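Local atomic coordinates of transglutaminase elicitor (Phytophthora sojae, PDB entry 3TW5), a protein that probably catalyses protein cross-linking between glutamine and lysine side chains as a transglutaminase, and probably acts as an elicitor of plant defence. Residues 64-75 with 348-358; 124-135 with 228-236. The protein carries 1 engineered substitution. All coordinates share one frame; numbering follows the deposited sequence.

Interaction 1: residues 64-75 with 348-358; sequences YAKAFGKDVKTF and VGLSYADVSML
The aromatic ring of Tyr64 rests on a methyl group of Leu350: CD1 lies 3.5 Å from the Tyr64 ring centroid, nearly centred over the ring, a CH-pi contact. On the opposite face of that ring sits Phe68 CD2, so Tyr64 is sandwiched. At its far end, Tyr64 OH accepts from Ser351 N at 3.0 Å, with an N-H...O angle of 162°. With CG anti to the backbone N (chi1 -178°), Tyr64 sends its ring across to the other segment.

Phe68 is met over one face by Asp354, whose CB lies 3.9 Å from the Phe68 ring centroid. The carboxylate is stacked on that ring, the two planes 21° apart. Met357 CE and Leu358 CD1 instead reach the Phe68 ring at its edge, the former 3.7 Å from Phe68 CE1. Leu350 CD1 serves twice, since it also abuts the edge of Phe75 at CZ, 3.7 Å away. Lys70 NZ donates weakly to Gly349 O; its second partner is the sulfonate of a bound 3-cyclohexyl-1-propylsulfonic acid, probably from the crystallisation liquor.

Ser351, whose N holds Tyr64 OH, is the N-cap of helix 352-364, its OG weakly accepting from Ala353 N and Asp354 N; Asp71 caps the helix bearing Phe75. The contact thus ties helices 60-67 and 72-82 and their connecting turn to loop 348-351 and the first turns of helix 352-364. Behind it, Leu160 and Val164 of helix 154-167 meet Tyr64 and Leu350, while the hairpin of strands 145-147 and 150-152 brings His147 against the Phe68 ring.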
loop_
_atom_site.group_PDB
_atom_site.type_symbol
_atom_site.label_atom_id
_atom_site.label_comp_id
_atom_site.label_asym_id
_atom_site.label_seq_id
_atom_site.Cartn_x
_atom_site.Cartn_y
_atom_site.Cartn_z
ATOM N N TYR A 64 2.751 -18.894 16.118
ATOM C CA TYR A 64 1.345 -19.188 15.837
ATOM C C TYR A 64 1.059 -20.683 15.959
ATOM O O TYR A 64 0.048 -21.077 16.546
ATOM C CB TYR A 64 0.929 -18.672 14.452
ATOM C CG TYR A 64 -0.531 -18.921 14.128
ATOM C CD1 TYR A 64 -1.523 -18.048 14.576
ATOM C CD2 TYR A 64 -0.921 -20.038 13.388
ATOM C CE1 TYR A 64 -2.869 -18.279 14.290
ATOM C CE2 TYR A 64 -2.264 -20.279 13.098
ATOM C CZ TYR A 64 -3.231 -19.396 13.549
ATOM O OH TYR A 64 -4.556 -19.629 13.262
ATOM N N ALA A 65 1.948 -21.502 15.402
ATOM C CA ALA A 65 1.827 -22.952 15.493
ATOM C C ALA A 65 1.808 -23.420 16.951
ATOM O O ALA A 65 0.888 -24.128 17.366
ATOM C CB ALA A 65 2.948 -23.630 14.718
ATOM N N LYS A 66 2.811 -22.996 17.720
ATOM C CA LYS A 66 2.943 -23.370 19.131
ATOM C C LYS A 66 1.718 -23.016 19.976
ATOM O O LYS A 66 1.265 -23.826 20.786
ATOM C CB LYS A 66 4.191 -22.728 19.743
ATOM C CG LYS A 66 5.506 -23.383 19.353
ATOM C CD LYS A 66 6.677 -22.679 20.031
ATOM C CE LYS A 66 7.986 -23.418 19.803
ATOM N NZ LYS A 66 9.131 -22.746 20.487
ATOM N N ALA A 67 1.190 -21.811 19.779
ATOM C CA ALA A 67 0.070 -21.306 20.571
ATOM C C ALA A 67 -1.238 -22.037 20.300
ATOM O O ALA A 67 -1.999 -22.322 21.229
ATOM C CB ALA A 67 -0.114 -19.823 20.330
ATOM N N PHE A 68 -1.495 -22.330 19.028
ATOM C CA PHE A 68 -2.782 -22.875 18.607
ATOM C C PHE A 68 -2.699 -24.351 18.203
ATOM O O PHE A 68 -3.482 -24.829 17.376
ATOM C CB PHE A 68 -3.382 -22.011 17.492
ATOM C CG PHE A 68 -3.608 -20.577 17.892
ATOM C CD1 PHE A 68 -4.769 -20.202 18.563
ATOM C CD2 PHE A 68 -2.661 -19.600 17.601
ATOM C CE1 PHE A 68 -4.983 -18.877 18.938
ATOM C CE2 PHE A 68 -2.866 -18.274 17.972
ATOM C CZ PHE A 68 -4.030 -17.913 18.641
ATOM N N GLY A 69 -1.739 -25.059 18.798
ATOM C CA GLY A 69 -1.612 -26.512 18.671
ATOM C C GLY A 69 -1.449 -27.060 17.266
ATOM O O GLY A 69 -2.200 -27.946 16.853
ATOM N N LYS A 70 -0.471 -26.540 16.533
ATOM C CA LYS A 70 -0.155 -27.043 15.196
ATOM C C LYS A 70 1.315 -27.443 15.119
ATOM O O LYS A 70 2.141 -26.928 15.872
ATOM C CB LYS A 70 -0.490 -25.995 14.131
ATOM C CG LYS A 70 -1.975 -25.640 14.062
ATOM C CD LYS A 70 -2.210 -24.286 13.411
ATOM C CE LYS A 70 -2.442 -24.406 11.917
ATOM N NZ LYS A 70 -3.818 -24.889 11.605
ATOM N N ASP A 71 1.637 -28.368 14.221
ATOM C CA ASP A 71 3.020 -28.809 14.050
ATOM C C ASP A 71 3.842 -27.712 13.378
ATOM O O ASP A 71 3.510 -27.263 12.279
ATOM C CB ASP A 71 3.086 -30.116 13.248
ATOM C CG ASP A 71 4.514 -30.609 13.037
ATOM O OD1 ASP A 71 5.196 -30.939 14.033
ATOM O OD2 ASP A 71 4.950 -30.675 11.868
ATOM N N VAL A 72 4.907 -27.284 14.052
ATOM C CA VAL A 72 5.771 -26.210 13.559
ATOM C C VAL A 72 6.311 -26.512 12.157
ATOM O O VAL A 72 6.148 -25.703 11.243
ATOM C CB VAL A 72 6.929 -25.907 14.550
ATOM C CG1 VAL A 72 7.920 -24.915 13.955
ATOM C CG2 VAL A 72 6.376 -25.371 15.861
ATOM N N LYS A 73 6.926 -27.680 11.992
ATOM C CA LYS A 73 7.521 -28.072 10.712
ATOM C C LYS A 73 6.540 -27.990 9.537
ATOM O O LYS A 73 6.891 -27.462 8.485
ATOM C CB LYS A 73 8.143 -29.472 10.798
ATOM N N THR A 74 5.318 -28.492 9.719
ATOM C CA THR A 74 4.338 -28.531 8.623
ATOM C C THR A 74 3.642 -27.195 8.375
ATOM O O THR A 74 3.319 -26.875 7.229
ATOM C CB THR A 74 3.265 -29.648 8.792
ATOM O OG1 THR A 74 2.617 -29.518 10.062
ATOM C CG2 THR A 74 3.885 -31.044 8.663
ATOM N N PHE A 75 3.409 -26.424 9.438
ATOM C CA PHE A 75 2.796 -25.101 9.295
ATOM C C PHE A 75 3.735 -24.113 8.607
ATOM O O PHE A 75 3.307 -23.349 7.744
ATOM C CB PHE A 75 2.321 -24.538 10.637
ATOM C CG PHE A 75 1.720 -23.159 10.535
ATOM C CD1 PHE A 75 0.446 -22.975 10.002
ATOM C CD2 PHE A 75 2.429 -22.041 10.962
ATOM C CE1 PHE A 75 -0.110 -21.699 9.900
ATOM C CE2 PHE A 75 1.878 -20.762 10.863
ATOM C CZ PHE A 75 0.610 -20.592 10.332
ATOM N N VAL A 348 -3.088 -21.598 4.151
ATOM C CA VAL A 348 -1.877 -21.928 4.915
ATOM C C VAL A 348 -2.232 -22.421 6.320
ATOM O O VAL A 348 -1.372 -22.919 7.047
ATOM C CB VAL A 348 -0.860 -20.743 4.996
ATOM C CG1 VAL A 348 -0.625 -20.122 3.627
ATOM C CG2 VAL A 348 -1.312 -19.689 5.992
ATOM N N GLY A 349 -3.501 -22.279 6.691
ATOM C CA GLY A 349 -3.983 -22.724 7.993
ATOM C C GLY A 349 -4.058 -21.606 9.009
ATOM O O GLY A 349 -4.150 -21.852 10.213
ATOM N N LEU A 350 -4.024 -20.374 8.517
ATOM C CA LEU A 350 -4.055 -19.201 9.369
ATOM C C LEU A 350 -5.504 -18.766 9.563
ATOM O O LEU A 350 -6.159 -18.331 8.615
ATOM C CB LEU A 350 -3.218 -18.089 8.731
ATOM C CG LEU A 350 -2.477 -17.041 9.563
ATOM C CD1 LEU A 350 -1.673 -17.649 10.695
ATOM C CD2 LEU A 350 -1.566 -16.255 8.647
ATOM N N SER A 351 -6.003 -18.911 10.789
ATOM C CA SER A 351 -7.369 -18.518 11.125
ATOM C C SER A 351 -7.436 -17.047 11.516
ATOM O O SER A 351 -6.734 -16.610 12.432
ATOM C CB SER A 351 -7.916 -19.379 12.266
ATOM O OG SER A 351 -9.115 -18.825 12.789
ATOM N N TYR A 352 -8.293 -16.295 10.828
ATOM C CA TYR A 352 -8.497 -14.878 11.123
ATOM C C TYR A 352 -9.189 -14.692 12.471
ATOM O O TYR A 352 -9.033 -13.654 13.112
ATOM C CB TYR A 352 -9.290 -14.199 9.999
ATOM C CG TYR A 352 -9.516 -12.707 10.174
ATOM C CD1 TYR A 352 -8.466 -11.853 10.517
ATOM C CD2 TYR A 352 -10.778 -12.149 9.973
ATOM C CE1 TYR A 352 -8.671 -10.481 10.673
ATOM C CE2 TYR A 352 -10.993 -10.776 10.123
ATOM C CZ TYR A 352 -9.936 -9.952 10.473
ATOM O OH TYR A 352 -10.138 -8.601 10.625
ATOM N N ALA A 353 -9.941 -15.705 12.895
ATOM C CA ALA A 353 -10.582 -15.703 14.206
ATOM C C ALA A 353 -9.530 -15.685 15.313
ATOM O O ALA A 353 -9.648 -14.927 16.276
ATOM C CB ALA A 353 -11.498 -16.909 14.350
ATOM N N ASP A 354 -8.501 -16.518 15.154
ATOM C CA ASP A 354 -7.388 -16.592 16.100
ATOM C C ASP A 354 -6.581 -15.298 16.125
ATOM O O ASP A 354 -6.215 -14.814 17.198
ATOM C CB ASP A 354 -6.469 -17.775 15.768
ATOM C CG ASP A 354 -7.080 -19.123 16.139
ATOM O OD1 ASP A 354 -7.911 -19.177 17.075
ATOM O OD2 ASP A 354 -6.717 -20.137 15.499
ATOM N N VAL A 355 -6.318 -14.746 14.941
ATOM C CA VAL A 355 -5.520 -13.527 14.793
ATOM C C VAL A 355 -6.266 -12.294 15.321
ATOM O O VAL A 355 -5.673 -11.460 16.010
ATOM C CB VAL A 355 -5.054 -13.321 13.328
ATOM C CG1 VAL A 355 -4.228 -12.051 13.187
ATOM C CG2 VAL A 355 -4.242 -14.515 12.860
ATOM N N SER A 356 -7.560 -12.195 15.016
ATOM C CA SER A 356 -8.401 -11.107 15.527
ATOM C C SER A 356 -8.384 -11.063 17.052
ATOM O O SER A 356 -8.282 -9.988 17.650
ATOM C CB SER A 356 -9.844 -11.253 15.038
ATOM O OG SER A 356 -9.910 -11.273 13.623
ATOM N N MET A 357 -8.482 -12.242 17.662
ATOM C CA MET A 357 -8.475 -12.399 19.115
ATOM C C MET A 357 -7.212 -11.791 19.730
ATOM O O MET A 357 -7.288 -11.074 20.732
ATOM C CB MET A 357 -8.622 -13.885 19.478
ATOM C CG MET A 357 -8.601 -14.211 20.972
ATOM S SD MET A 357 -6.945 -14.532 21.631
ATOM C CE MET A 357 -6.480 -15.995 20.705
ATOM N N LEU A 358 -6.065 -12.075 19.115
ATOM C CA LEU A 358 -4.777 -11.565 19.584
ATOM C C LEU A 358 -4.620 -10.067 19.315
ATOM O O LEU A 358 -4.073 -9.340 20.145
ATOM C CB LEU A 358 -3.621 -12.352 18.956
ATOM C CG LEU A 358 -3.423 -13.818 19.366
ATOM C CD1 LEU A 358 -2.369 -14.472 18.492
ATOM C CD2 LEU A 358 -3.055 -13.956 20.841
#

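Interaction 2: residues 124-135 with 228-236; sequences WFGISHAWSPAA and AEVWNQPVR. Engineered in segment 124-135: Ser128 (natural residue Cys).
Ser128 and Asn232 meet where helix 128-137 lies against the N-terminal part of the long strand that runs to 246, a helix-on-sheet junction in this member of the papain-like peptidase CA clan. The short axes of 128-135 and 232-236 run nearly parallel, 11° apart, with a closest approach of 6.9 Å. Ser128 is engineered in place of a natural Cys; a Cys at the first turn of a helix facing a sheet is consistent with the nucleophile position of this clan.

CH-pi contacts hold both ends. Ahead of the helix, Trp124 takes Glu229 CB over one face, 3.6 Å from the centroid of its six-membered ring, and Phe125 CD2 lies over the other; the Glu229 carboxylate continues along the indole, its plane 19° from the ring. Further along, Pro234 CD makes the second CH-pi contact over a face of Trp131, 3.5 Å from CH2, offset toward the rim. Trp131 CG is nearly anti to its own N (chi1 152°), which carries the indole across to this proline.

Apolar contact is slighter: Ala135 CB approaches Pro234 CG at 3.8 Å, and the Trp231 ring lies obliquely near Ser128 CB.

Polar links are few across the junction. Asn232 N donates weakly to Ser128 OG at 3.3 Å, and Ser132 OG lies 3.1 Å from Asn232 O; the Asn232 OD1 and His129 NE2 ends bond elsewhere, to Trp334 NE1 and Asp166 OD1. Within 228-236, Trp231 NE1 donates to the anti lone pair of Glu229 OE1 at 3.1 Å, tying the glutamate that covers Trp124. Inside the helix, Ser132 N and Ser132 OG reach Ser128 O from opposite faces of the carbonyl plane, Ser132 OG standing 2.7 Å from Ser128 O.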
loop_
_atom_site.group_PDB
_atom_site.type_symbol
_atom_site.label_atom_id
_atom_site.label_comp_id
_atom_site.label_asym_id
_atom_site.label_seq_id
_atom_site.Cartn_x
_atom_site.Cartn_y
_atom_site.Cartn_z
ATOM N N TRP A 124 12.007 -8.132 -4.333
ATOM C CA TRP A 124 10.836 -7.268 -4.209
ATOM C C TRP A 124 9.527 -8.043 -4.029
ATOM O O TRP A 124 8.532 -7.484 -3.557
ATOM C CB TRP A 124 10.752 -6.290 -5.384
ATOM C CG TRP A 124 10.412 -6.915 -6.703
ATOM C CD1 TRP A 124 11.284 -7.451 -7.607
ATOM C CD2 TRP A 124 9.105 -7.046 -7.277
ATOM N NE1 TRP A 124 10.602 -7.916 -8.704
ATOM C CE2 TRP A 124 9.262 -7.680 -8.530
ATOM C CE3 TRP A 124 7.814 -6.695 -6.851
ATOM C CZ2 TRP A 124 8.174 -7.971 -9.368
ATOM C CZ3 TRP A 124 6.731 -6.984 -7.683
ATOM C CH2 TRP A 124 6.921 -7.618 -8.927
ATOM N N PHE A 125 9.537 -9.322 -4.408
ATOM C CA PHE A 125 8.407 -10.233 -4.201
ATOM C C PHE A 125 7.997 -10.223 -2.733
ATOM O O PHE A 125 8.832 -10.434 -1.853
ATOM C CB PHE A 125 8.797 -11.660 -4.601
ATOM C CG PHE A 125 8.760 -11.930 -6.083
ATOM C CD1 PHE A 125 8.722 -13.240 -6.548
ATOM C CD2 PHE A 125 8.760 -10.893 -7.016
ATOM C CE1 PHE A 125 8.690 -13.516 -7.915
ATOM C CE2 PHE A 125 8.725 -11.160 -8.384
ATOM C CZ PHE A 125 8.689 -12.473 -8.833
ATOM N N GLY A 126 6.718 -9.970 -2.474
ATOM C CA GLY A 126 6.213 -9.915 -1.106
ATOM C C GLY A 126 4.711 -9.740 -1.001
ATOM O O GLY A 126 3.968 -10.047 -1.935
ATOM N N ILE A 127 4.268 -9.245 0.150
ATOM C CA ILE A 127 2.845 -9.072 0.428
ATOM C C ILE A 127 2.492 -7.630 0.820
ATOM O O ILE A 127 1.720 -7.397 1.756
ATOM C CB ILE A 127 2.335 -10.084 1.496
ATOM C CG1 ILE A 127 3.190 -10.020 2.768
ATOM C CG2 ILE A 127 2.318 -11.498 0.929
ATOM C CD1 ILE A 127 2.509 -10.582 3.994
ATOM N N SER A 128 3.058 -6.668 0.093
ATOM C CA SER A 128 2.765 -5.249 0.312
ATOM C C SER A 128 1.296 -4.945 0.032
ATOM O O SER A 128 0.703 -4.067 0.663
ATOM C CB SER A 128 3.656 -4.369 -0.567
ATOM O OG SER A 128 3.343 -4.532 -1.940
ATOM N N HIS A 129 0.729 -5.687 -0.918
ATOM C CA HIS A 129 -0.686 -5.597 -1.280
ATOM C C HIS A 129 -1.596 -6.063 -0.143
ATOM O O HIS A 129 -2.784 -5.740 -0.121
ATOM C CB HIS A 129 -0.956 -6.448 -2.519
ATOM C CG HIS A 129 -0.631 -7.898 -2.333
ATOM N ND1 HIS A 129 0.589 -8.437 -2.677
ATOM C CD2 HIS A 129 -1.364 -8.916 -1.822
ATOM C CE1 HIS A 129 0.593 -9.727 -2.392
ATOM N NE2 HIS A 129 -0.579 -10.042 -1.870
ATOM N N ALA A 130 -1.029 -6.833 0.783
ATOM C CA ALA A 130 -1.768 -7.377 1.916
ATOM C C ALA A 130 -1.568 -6.551 3.185
ATOM O O ALA A 130 -2.509 -6.362 3.960
ATOM C CB ALA A 130 -1.369 -8.817 2.152
ATOM N N TRP A 131 -0.344 -6.067 3.394
ATOM C CA TRP A 131 -0.020 -5.221 4.541
ATOM C C TRP A 131 -0.763 -3.886 4.502
ATOM O O TRP A 131 -1.309 -3.444 5.518
ATOM C CB TRP A 131 1.492 -4.991 4.642
ATOM C CG TRP A 131 1.860 -3.688 5.295
ATOM C CD1 TRP A 131 1.635 -3.327 6.593
ATOM C CD2 TRP A 131 2.506 -2.571 4.676
ATOM N NE1 TRP A 131 2.096 -2.055 6.821
ATOM C CE2 TRP A 131 2.639 -1.567 5.662
ATOM C CE3 TRP A 131 2.990 -2.319 3.385
ATOM C CZ2 TRP A 131 3.236 -0.329 5.398
ATOM C CZ3 TRP A 131 3.584 -1.087 3.121
ATOM C CH2 TRP A 131 3.703 -0.109 4.126
ATOM N N SER A 132 -0.777 -3.251 3.330
ATOM C CA SER A 132 -1.381 -1.927 3.160
ATOM C C SER A 132 -2.838 -1.835 3.635
ATOM O O SER A 132 -3.158 -0.971 4.452
ATOM C CB SER A 132 -1.249 -1.451 1.714
ATOM O OG SER A 132 0.096 -1.511 1.283
ATOM N N PRO A 133 -3.725 -2.723 3.135
ATOM C CA PRO A 133 -5.104 -2.675 3.617
ATOM C C PRO A 133 -5.232 -3.053 5.091
ATOM O O PRO A 133 -6.136 -2.566 5.766
ATOM C CB PRO A 133 -5.824 -3.699 2.733
ATOM C CG PRO A 133 -4.762 -4.594 2.236
ATOM C CD PRO A 133 -3.559 -3.735 2.075
ATOM N N ALA A 134 -4.334 -3.907 5.580
ATOM C CA ALA A 134 -4.308 -4.271 6.993
ATOM C C ALA A 134 -3.889 -3.073 7.841
ATOM O O ALA A 134 -4.459 -2.831 8.906
ATOM C CB ALA A 134 -3.390 -5.450 7.230
ATOM N N ALA A 135 -2.908 -2.315 7.353
ATOM C CA ALA A 135 -2.482 -1.075 8.001
ATOM C C ALA A 135 -3.646 -0.100 8.180
ATOM O O ALA A 135 -3.801 0.506 9.242
ATOM C CB ALA A 135 -1.363 -0.431 7.215
ATOM N N ALA A 228 8.749 -0.807 -13.142
ATOM C CA ALA A 228 8.374 -2.162 -13.553
ATOM C C ALA A 228 7.608 -2.886 -12.444
ATOM O O ALA A 228 6.473 -3.334 -12.649
ATOM C CB ALA A 228 9.614 -2.961 -13.976
ATOM N N GLU A 229 8.229 -2.976 -11.270
ATOM C CA GLU A 229 7.659 -3.685 -10.127
ATOM C C GLU A 229 6.496 -2.935 -9.471
ATOM O O GLU A 229 6.435 -1.702 -9.496
ATOM C CB GLU A 229 8.749 -3.999 -9.099
ATOM C CG GLU A 229 9.574 -2.796 -8.660
ATOM C CD GLU A 229 10.906 -3.194 -8.057
ATOM O OE1 GLU A 229 11.148 -2.855 -6.878
ATOM O OE2 GLU A 229 11.708 -3.850 -8.756
ATOM N N VAL A 230 5.580 -3.707 -8.890
ATOM C CA VAL A 230 4.395 -3.178 -8.221
ATOM C C VAL A 230 4.679 -3.002 -6.726
ATOM O O VAL A 230 5.095 -3.948 -6.051
ATOM C CB VAL A 230 3.168 -4.114 -8.440
ATOM C CG1 VAL A 230 1.937 -3.605 -7.694
ATOM C CG2 VAL A 230 2.866 -4.270 -9.934
ATOM N N TRP A 231 4.466 -1.787 -6.223
ATOM C CA TRP A 231 4.604 -1.499 -4.797
ATOM C C TRP A 231 3.326 -0.909 -4.230
ATOM O O TRP A 231 2.769 0.029 -4.793
ATOM C CB TRP A 231 5.772 -0.544 -4.536
ATOM C CG TRP A 231 7.081 -1.238 -4.321
ATOM C CD1 TRP A 231 8.189 -1.174 -5.123
ATOM C CD2 TRP A 231 7.423 -2.113 -3.235
ATOM N NE1 TRP A 231 9.202 -1.947 -4.601
ATOM C CE2 TRP A 231 8.758 -2.536 -3.444
ATOM C CE3 TRP A 231 6.735 -2.578 -2.107
ATOM C CZ2 TRP A 231 9.415 -3.405 -2.565
ATOM C CZ3 TRP A 231 7.387 -3.440 -1.238
ATOM C CH2 TRP A 231 8.715 -3.843 -1.472
ATOM N N ASN A 232 2.864 -1.463 -3.114
ATOM C CA ASN A 232 1.668 -0.966 -2.444
ATOM C C ASN A 232 2.004 -0.313 -1.116
ATOM O O ASN A 232 2.722 -0.888 -0.298
ATOM C CB ASN A 232 0.653 -2.089 -2.231
ATOM C CG ASN A 232 0.050 -2.586 -3.526
ATOM O OD1 ASN A 232 -1.050 -2.188 -3.900
ATOM N ND2 ASN A 232 0.768 -3.461 -4.218
ATOM N N GLN A 233 1.490 0.897 -0.917
ATOM C CA GLN A 233 1.680 1.639 0.327
ATOM C C GLN A 233 0.343 2.236 0.755
ATOM O O GLN A 233 -0.393 2.753 -0.086
ATOM C CB GLN A 233 2.702 2.772 0.151
ATOM C CG GLN A 233 3.929 2.460 -0.718
ATOM C CD GLN A 233 4.941 1.557 -0.041
ATOM O OE1 GLN A 233 5.075 1.554 1.182
ATOM N NE2 GLN A 233 5.666 0.784 -0.840
ATOM N N PRO A 234 0.021 2.170 2.061
ATOM C CA PRO A 234 -1.185 2.836 2.549
ATOM C C PRO A 234 -0.954 4.340 2.693
ATOM O O PRO A 234 0.060 4.760 3.255
ATOM C CB PRO A 234 -1.410 2.189 3.915
ATOM C CG PRO A 234 -0.057 1.798 4.373
ATOM C CD PRO A 234 0.737 1.465 3.140
ATOM N N VAL A 235 -1.883 5.139 2.177
ATOM C CA VAL A 235 -1.745 6.595 2.204
ATOM C C VAL A 235 -2.134 7.168 3.570
ATOM O O VAL A 235 -3.118 6.742 4.175
ATOM C CB VAL A 235 -2.549 7.264 1.051
ATOM C CG1 VAL A 235 -2.570 8.780 1.191
ATOM C CG2 VAL A 235 -1.961 6.872 -0.293
ATOM N N ARG A 236 -1.338 8.120 4.051
ATOM C CA ARG A 236 -1.622 8.816 5.301
ATOM C C ARG A 236 -2.270 10.177 5.058
ATOM O O ARG A 236 -3.134 10.601 5.830
ATOM C CB ARG A 236 -0.348 8.987 6.129
ATOM C CG ARG A 236 -0.598 9.502 7.538
ATOM C CD ARG A 236 0.699 9.794 8.255
ATOM N NE ARG A 236 0.470 10.343 9.590
ATOM C CZ ARG A 236 1.435 10.603 10.470
ATOM N NH1 ARG A 236 2.707 10.368 10.168
ATOM N NH2 ARG A 236 1.128 11.101 11.658
#

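How the interactions relate
Along the chain the order is 64-75, 124-135, 228-236, 348-358, so both segments of interaction 2 fall between those of interaction 1. Their centres are 23 Å apart and their nearest atoms about 8 Å, without touching. Interaction 2 lies about 4 Å from the centre of the chain, where a helix meets the eight-stranded antiparallel sheet; interaction 1 lies about 25 Å out, among helices and the small two-stranded hairpin. Helix 154-167 bridges them: Leu160 and Val164 face the first contact, Ser162 and Asp166 the second. A second link is Tyr352 OH, which bonds Glu138 just past helix 128-137. The C-terminal helix is thereby packed into the same helical region that adjoins the central helix-sheet junction.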